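Local coordinates for Endoglucanase(Endo-1,4-beta-glucanase)protein (Pseudomonas stutzeri, PDB 6R2J) that probably hydrolyses the beta-1,4-glycosidic links of cellulose as a family 5 endoglucanase, and holds cellobiose in its sugar-binding cleft, at residues I225-I238 and L259-Y272. Residues are numbered along the deposited sequence; the frame is centred on the assembly and turned at random.
Sequences IDPMIGVERARPFI and LPEAAQAMDNLLAY
Tyr272 enters helix 229-238 as a knob among Val231, Ala234, Arg235 and Ile238. With its CG anti to the backbone N (chi1 174°), the ring reaches obliquely over the partner helix; Val231 CG1 stands over the middle of one face, 3.9 Å from the ring centroid, a CH-pi contact, while Ala234 CB meets the edge at CE2 (3.5 Å). The phenol OH ends against carbon, close to Arg235 CA and Ile238 CB. The other methyl of Val231, CG2, lies 3.4 Å from Asn268 O. One turn back, Gly230, with no side chain, lets the backbones come close, and Leu269 lays CD1 against Gly230 O and Ala234 CB.

Where the loop enters the first helix, polar atoms take over. Asn268 ND2 donates an almost straight bond to Pro227 O (2.9 Å, 177°); the oxygen lies in the amide plane, but the N-H comes from above the carbonyl plane. The same oxygen also accepts a hydrogen bond from a water that donates to Ala265 O as well and accepts from Val231 N, and it meets Ala265 CA in a CA-H...O contact. Asp226 OD1 caps Met228 N (2.6 Å), within the type I turn that places Pro227. A second water donates to both Ile225 O and Glu261 O. The side chain of Ile225 leads away from this water and rests CD1 against both Leu259 CD1 and Ala262 CB.

The helix axes approach to 7.9 Å at 39°, as consecutive outer helices of the family 5 TIM barrel, with strand 248-252 between them in the chain. Arg233 leads away to the carbonyls of Tyr208 and Asp210, while Met266 and Leu270 pack inward on strand 280-285, with helix 305-311 beside Met266.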
loop_
_atom_site.group_PDB
_atom_site.type_symbol
_atom_site.label_atom_id
_atom_site.label_comp_id
_atom_site.label_asym_id
_atom_site.label_seq_id
_atom_site.Cartn_x
_atom_site.Cartn_y
_atom_site.Cartn_z
ATOM N N ILE A 225 8.489 -16.785 16.259
ATOM C CA ILE A 225 7.859 -16.598 14.959
ATOM C C ILE A 225 7.845 -17.933 14.211
ATOM O O ILE A 225 8.900 -18.427 13.795
ATOM C CB ILE A 225 8.560 -15.501 14.155
ATOM C CG1 ILE A 225 8.474 -14.156 14.884
ATOM C CG2 ILE A 225 7.933 -15.408 12.761
ATOM C CD1 ILE A 225 9.363 -13.081 14.285
ATOM N N ASP A 226 6.649 -18.511 13.996
ATOM C CA ASP A 226 6.551 -19.748 13.223
ATOM C C ASP A 226 6.931 -19.488 11.762
ATOM O O ASP A 226 6.584 -18.445 11.210
ATOM C CB ASP A 226 5.124 -20.284 13.287
ATOM C CG ASP A 226 4.978 -21.653 12.648
ATOM O OD1 ASP A 226 5.242 -21.770 11.426
ATOM O OD2 ASP A 226 4.583 -22.614 13.363
ATOM N N PRO A 227 7.661 -20.391 11.110
ATOM C CA PRO A 227 7.986 -20.155 9.687
ATOM C C PRO A 227 6.759 -20.029 8.772
ATOM O O PRO A 227 6.867 -19.516 7.651
ATOM C CB PRO A 227 8.865 -21.364 9.309
ATOM C CG PRO A 227 8.683 -22.383 10.447
ATOM C CD PRO A 227 8.371 -21.563 11.664
ATOM N N MET A 228 5.595 -20.486 9.211
ATOM C CA MET A 228 4.391 -20.467 8.389
ATOM C C MET A 228 3.364 -19.420 8.828
ATOM O O MET A 228 2.264 -19.353 8.254
ATOM C CB MET A 228 3.751 -21.866 8.377
ATOM C CG MET A 228 4.575 -22.939 7.677
ATOM S SD MET A 228 4.927 -22.557 5.935
ATOM C CE MET A 228 3.435 -23.109 5.098
ATOM N N ILE A 229 3.696 -18.596 9.824
ATOM C CA ILE A 229 2.766 -17.589 10.325
ATOM C C ILE A 229 2.374 -16.625 9.221
ATOM O O ILE A 229 1.242 -16.132 9.196
ATOM C CB ILE A 229 3.354 -16.916 11.581
ATOM C CG1 ILE A 229 2.252 -16.273 12.414
ATOM C CG2 ILE A 229 4.360 -15.838 11.244
ATOM C CD1 ILE A 229 1.115 -17.195 12.786
ATOM N N GLY A 230 3.256 -16.383 8.260
ATOM C CA GLY A 230 2.877 -15.518 7.171
ATOM C C GLY A 230 1.821 -16.164 6.301
ATOM O O GLY A 230 0.849 -15.524 5.912
ATOM N N VAL A 231 1.990 -17.449 5.989
ATOM C CA VAL A 231 0.982 -18.137 5.182
ATOM C C VAL A 231 -0.338 -18.272 5.947
ATOM O O VAL A 231 -1.435 -18.143 5.371
ATOM C CB VAL A 231 1.501 -19.502 4.703
ATOM C CG1 VAL A 231 0.350 -20.213 3.979
ATOM C CG2 VAL A 231 2.740 -19.372 3.839
ATOM N N GLU A 232 -0.251 -18.547 7.246
ATOM C CA GLU A 232 -1.448 -18.690 8.057
ATOM C C GLU A 232 -2.211 -17.378 8.165
ATOM O O GLU A 232 -3.441 -17.395 8.200
ATOM C CB GLU A 232 -1.046 -19.201 9.430
ATOM C CG GLU A 232 -0.485 -20.614 9.415
ATOM C CD GLU A 232 0.324 -20.947 10.676
ATOM O OE1 GLU A 232 0.221 -20.206 11.704
ATOM O OE2 GLU A 232 1.052 -21.987 10.643
ATOM N N ARG A 233 -1.509 -16.241 8.230
ATOM C CA ARG A 233 -2.161 -14.945 8.291
ATOM C C ARG A 233 -2.602 -14.462 6.917
ATOM O O ARG A 233 -3.528 -13.657 6.825
ATOM C CB ARG A 233 -1.256 -13.937 9.026
ATOM C CG ARG A 233 -1.111 -14.289 10.512
ATOM C CD ARG A 233 -0.285 -13.309 11.316
ATOM N NE ARG A 233 -0.209 -13.741 12.720
ATOM C CZ ARG A 233 0.527 -13.154 13.662
ATOM N NH1 ARG A 233 1.274 -12.112 13.370
ATOM N NH2 ARG A 233 0.517 -13.602 14.900
ATOM N N ALA A 234 -2.015 -14.968 5.840
ATOM C CA ALA A 234 -2.506 -14.583 4.523
ATOM C C ALA A 234 -3.759 -15.360 4.142
ATOM O O ALA A 234 -4.674 -14.811 3.508
ATOM C CB ALA A 234 -1.412 -14.806 3.484
ATOM N N ARG A 235 -3.812 -16.636 4.522
ATOM C CA ARG A 235 -4.821 -17.550 3.973
ATOM C C ARG A 235 -6.258 -17.107 4.235
ATOM O O ARG A 235 -7.082 -17.211 3.313
ATOM C CB ARG A 235 -4.556 -18.965 4.515
ATOM C CG ARG A 235 -5.541 -20.029 4.096
ATOM C CD ARG A 235 -5.254 -21.336 4.837
ATOM N NE ARG A 235 -3.833 -21.704 4.902
ATOM C CZ ARG A 235 -3.143 -21.890 6.033
ATOM N NH1 ARG A 235 -3.732 -21.725 7.226
ATOM N NH2 ARG A 235 -1.854 -22.257 5.974
ATOM N N PRO A 236 -6.624 -16.643 5.426
ATOM C CA PRO A 236 -7.986 -16.156 5.616
ATOM C C PRO A 236 -8.400 -15.170 4.536
ATOM O O PRO A 236 -9.529 -15.247 4.027
ATOM C CB PRO A 236 -7.892 -15.506 6.999
ATOM C CG PRO A 236 -6.799 -16.263 7.699
ATOM C CD PRO A 236 -5.798 -16.461 6.636
ATOM N N PHE A 237 -7.483 -14.249 4.187
ATOM C CA PHE A 237 -7.730 -13.152 3.250
ATOM C C PHE A 237 -7.865 -13.674 1.824
ATOM O O PHE A 237 -8.842 -13.358 1.131
ATOM C CB PHE A 237 -6.561 -12.144 3.392
ATOM C CG PHE A 237 -6.614 -10.986 2.435
ATOM C CD1 PHE A 237 -7.774 -10.244 2.272
ATOM C CD2 PHE A 237 -5.487 -10.640 1.693
ATOM C CE1 PHE A 237 -7.812 -9.201 1.360
ATOM C CE2 PHE A 237 -5.527 -9.612 0.774
ATOM C CZ PHE A 237 -6.681 -8.888 0.612
ATOM N N ILE A 238 -6.888 -14.490 1.390
ATOM C CA ILE A 238 -6.936 -15.158 0.084
ATOM C C ILE A 238 -8.239 -15.940 -0.063
ATOM O O ILE A 238 -8.917 -15.877 -1.093
ATOM C CB ILE A 238 -5.696 -16.063 -0.087
ATOM C CG1 ILE A 238 -4.418 -15.217 0.038
ATOM C CG2 ILE A 238 -5.817 -16.902 -1.367
ATOM C CD1 ILE A 238 -4.482 -13.846 -0.535
ATOM N N LEU A 259 16.054 -11.084 13.129
ATOM C CA LEU A 259 15.192 -12.188 13.519
ATOM C C LEU A 259 15.234 -13.238 12.419
ATOM O O LEU A 259 14.462 -13.153 11.460
ATOM C CB LEU A 259 13.769 -11.684 13.738
ATOM C CG LEU A 259 13.539 -10.661 14.845
ATOM C CD1 LEU A 259 12.007 -10.476 14.969
ATOM C CD2 LEU A 259 14.106 -11.066 16.144
ATOM N N PRO A 260 16.115 -14.247 12.518
ATOM C CA PRO A 260 16.123 -15.326 11.509
ATOM C C PRO A 260 14.753 -15.979 11.251
ATOM O O PRO A 260 14.450 -16.364 10.109
ATOM C CB PRO A 260 17.144 -16.331 12.075
ATOM C CG PRO A 260 17.480 -15.875 13.476
ATOM C CD PRO A 260 17.206 -14.399 13.497
ATOM N N GLU A 261 13.910 -16.130 12.280
ATOM C CA GLU A 261 12.601 -16.756 12.069
ATOM C C GLU A 261 11.703 -15.901 11.167
ATOM O O GLU A 261 10.910 -16.434 10.372
ATOM C CB GLU A 261 11.914 -17.023 13.407
ATOM C CG GLU A 261 12.699 -17.810 14.420
ATOM C CD GLU A 261 13.359 -16.906 15.460
ATOM O OE1 GLU A 261 13.240 -15.659 15.333
ATOM O OE2 GLU A 261 14.006 -17.441 16.395
ATOM N N ALA A 262 11.791 -14.571 11.296
ATOM C CA ALA A 262 11.049 -13.675 10.411
ATOM C C ALA A 262 11.463 -13.851 8.954
ATOM O O ALA A 262 10.612 -13.808 8.055
ATOM C CB ALA A 262 11.244 -12.229 10.865
ATOM N N ALA A 263 12.759 -14.072 8.703
ATOM C CA ALA A 263 13.236 -14.322 7.344
ATOM C C ALA A 263 12.545 -15.529 6.739
ATOM O O ALA A 263 12.085 -15.486 5.590
ATOM C CB ALA A 263 14.741 -14.555 7.361
ATOM N N GLN A 264 12.488 -16.627 7.500
ATOM C CA GLN A 264 11.837 -17.825 7.008
ATOM C C GLN A 264 10.377 -17.552 6.693
ATOM O O GLN A 264 9.870 -17.989 5.655
ATOM C CB GLN A 264 11.922 -18.931 8.036
ATOM C CG GLN A 264 11.809 -20.274 7.369
ATOM C CD GLN A 264 13.034 -20.579 6.530
ATOM O OE1 GLN A 264 14.164 -20.268 6.932
ATOM N NE2 GLN A 264 12.817 -21.137 5.337
ATOM N N ALA A 265 9.692 -16.824 7.589
ATOM C CA ALA A 265 8.286 -16.485 7.422
ATOM C C ALA A 265 8.053 -15.660 6.178
ATOM O O ALA A 265 7.029 -15.840 5.510
ATOM C CB ALA A 265 7.787 -15.767 8.676
ATOM N N MET A 266 8.998 -14.774 5.836
ATOM C CA MET A 266 8.857 -13.966 4.636
ATOM C C MET A 266 9.009 -14.814 3.391
ATOM O O MET A 266 8.209 -14.695 2.464
ATOM C CB MET A 266 9.899 -12.869 4.625
ATOM C CG MET A 266 9.864 -11.972 3.428
ATOM S SD MET A 266 10.904 -10.495 3.628
ATOM C CE MET A 266 11.080 -9.897 1.927
ATOM N N ASP A 267 10.042 -15.658 3.351
ATOM C CA ASP A 267 10.217 -16.574 2.228
ATOM C C ASP A 267 8.959 -17.412 1.974
ATOM O O ASP A 267 8.491 -17.535 0.836
ATOM C CB ASP A 267 11.413 -17.480 2.523
ATOM C CG ASP A 267 12.228 -17.790 1.263
ATOM O OD1 ASP A 267 12.799 -16.820 0.651
ATOM O OD2 ASP A 267 12.306 -19.001 0.909
ATOM N N ASN A 268 8.386 -17.981 3.023
ATOM C CA ASN A 268 7.219 -18.823 2.799
ATOM C C ASN A 268 5.994 -17.998 2.433
ATOM O O ASN A 268 5.146 -18.462 1.666
ATOM C CB ASN A 268 6.954 -19.642 4.047
ATOM C CG ASN A 268 8.028 -20.637 4.310
ATOM O OD1 ASN A 268 8.592 -21.208 3.371
ATOM N ND2 ASN A 268 8.325 -20.866 5.588
ATOM N N LEU A 269 5.864 -16.793 2.996
ATOM C CA LEU A 269 4.759 -15.925 2.597
ATOM C C LEU A 269 4.838 -15.578 1.109
ATOM O O LEU A 269 3.875 -15.778 0.365
ATOM C CB LEU A 269 4.749 -14.662 3.453
ATOM C CG LEU A 269 3.783 -13.593 2.971
ATOM C CD1 LEU A 269 2.310 -13.995 3.141
ATOM C CD2 LEU A 269 4.093 -12.252 3.672
ATOM N N LEU A 270 5.970 -15.038 0.659
ATOM C CA LEU A 270 6.094 -14.665 -0.747
ATOM C C LEU A 270 5.857 -15.862 -1.673
ATOM O O LEU A 270 5.263 -15.709 -2.747
ATOM C CB LEU A 270 7.458 -14.016 -0.999
ATOM C CG LEU A 270 7.624 -12.601 -0.417
ATOM C CD1 LEU A 270 9.026 -12.018 -0.758
ATOM C CD2 LEU A 270 6.570 -11.623 -0.883
ATOM N N ALA A 271 6.300 -17.061 -1.268
ATOM C CA ALA A 271 6.075 -18.253 -2.077
ATOM C C ALA A 271 4.589 -18.526 -2.221
ATOM O O ALA A 271 4.096 -18.787 -3.325
ATOM C CB ALA A 271 6.782 -19.449 -1.430
ATOM N N TYR A 272 3.857 -18.433 -1.104
ATOM C CA TYR A 272 2.408 -18.603 -1.100
ATOM C C TYR A 272 1.719 -17.534 -1.937
ATOM O O TYR A 272 0.766 -17.818 -2.668
ATOM C CB TYR A 272 1.916 -18.517 0.347
ATOM C CG TYR A 272 0.421 -18.539 0.513
ATOM C CD1 TYR A 272 -0.330 -19.620 0.053
ATOM C CD2 TYR A 272 -0.244 -17.496 1.165
ATOM C CE1 TYR A 272 -1.699 -19.664 0.209
ATOM C CE2 TYR A 272 -1.630 -17.526 1.337
ATOM C CZ TYR A 272 -2.351 -18.613 0.856
ATOM O OH TYR A 272 -3.714 -18.664 1.026
HETATM O O HOH W 1 10.418 -19.139 11.225
HETATM O O HOH W 2 5.122 -17.635 6.428
#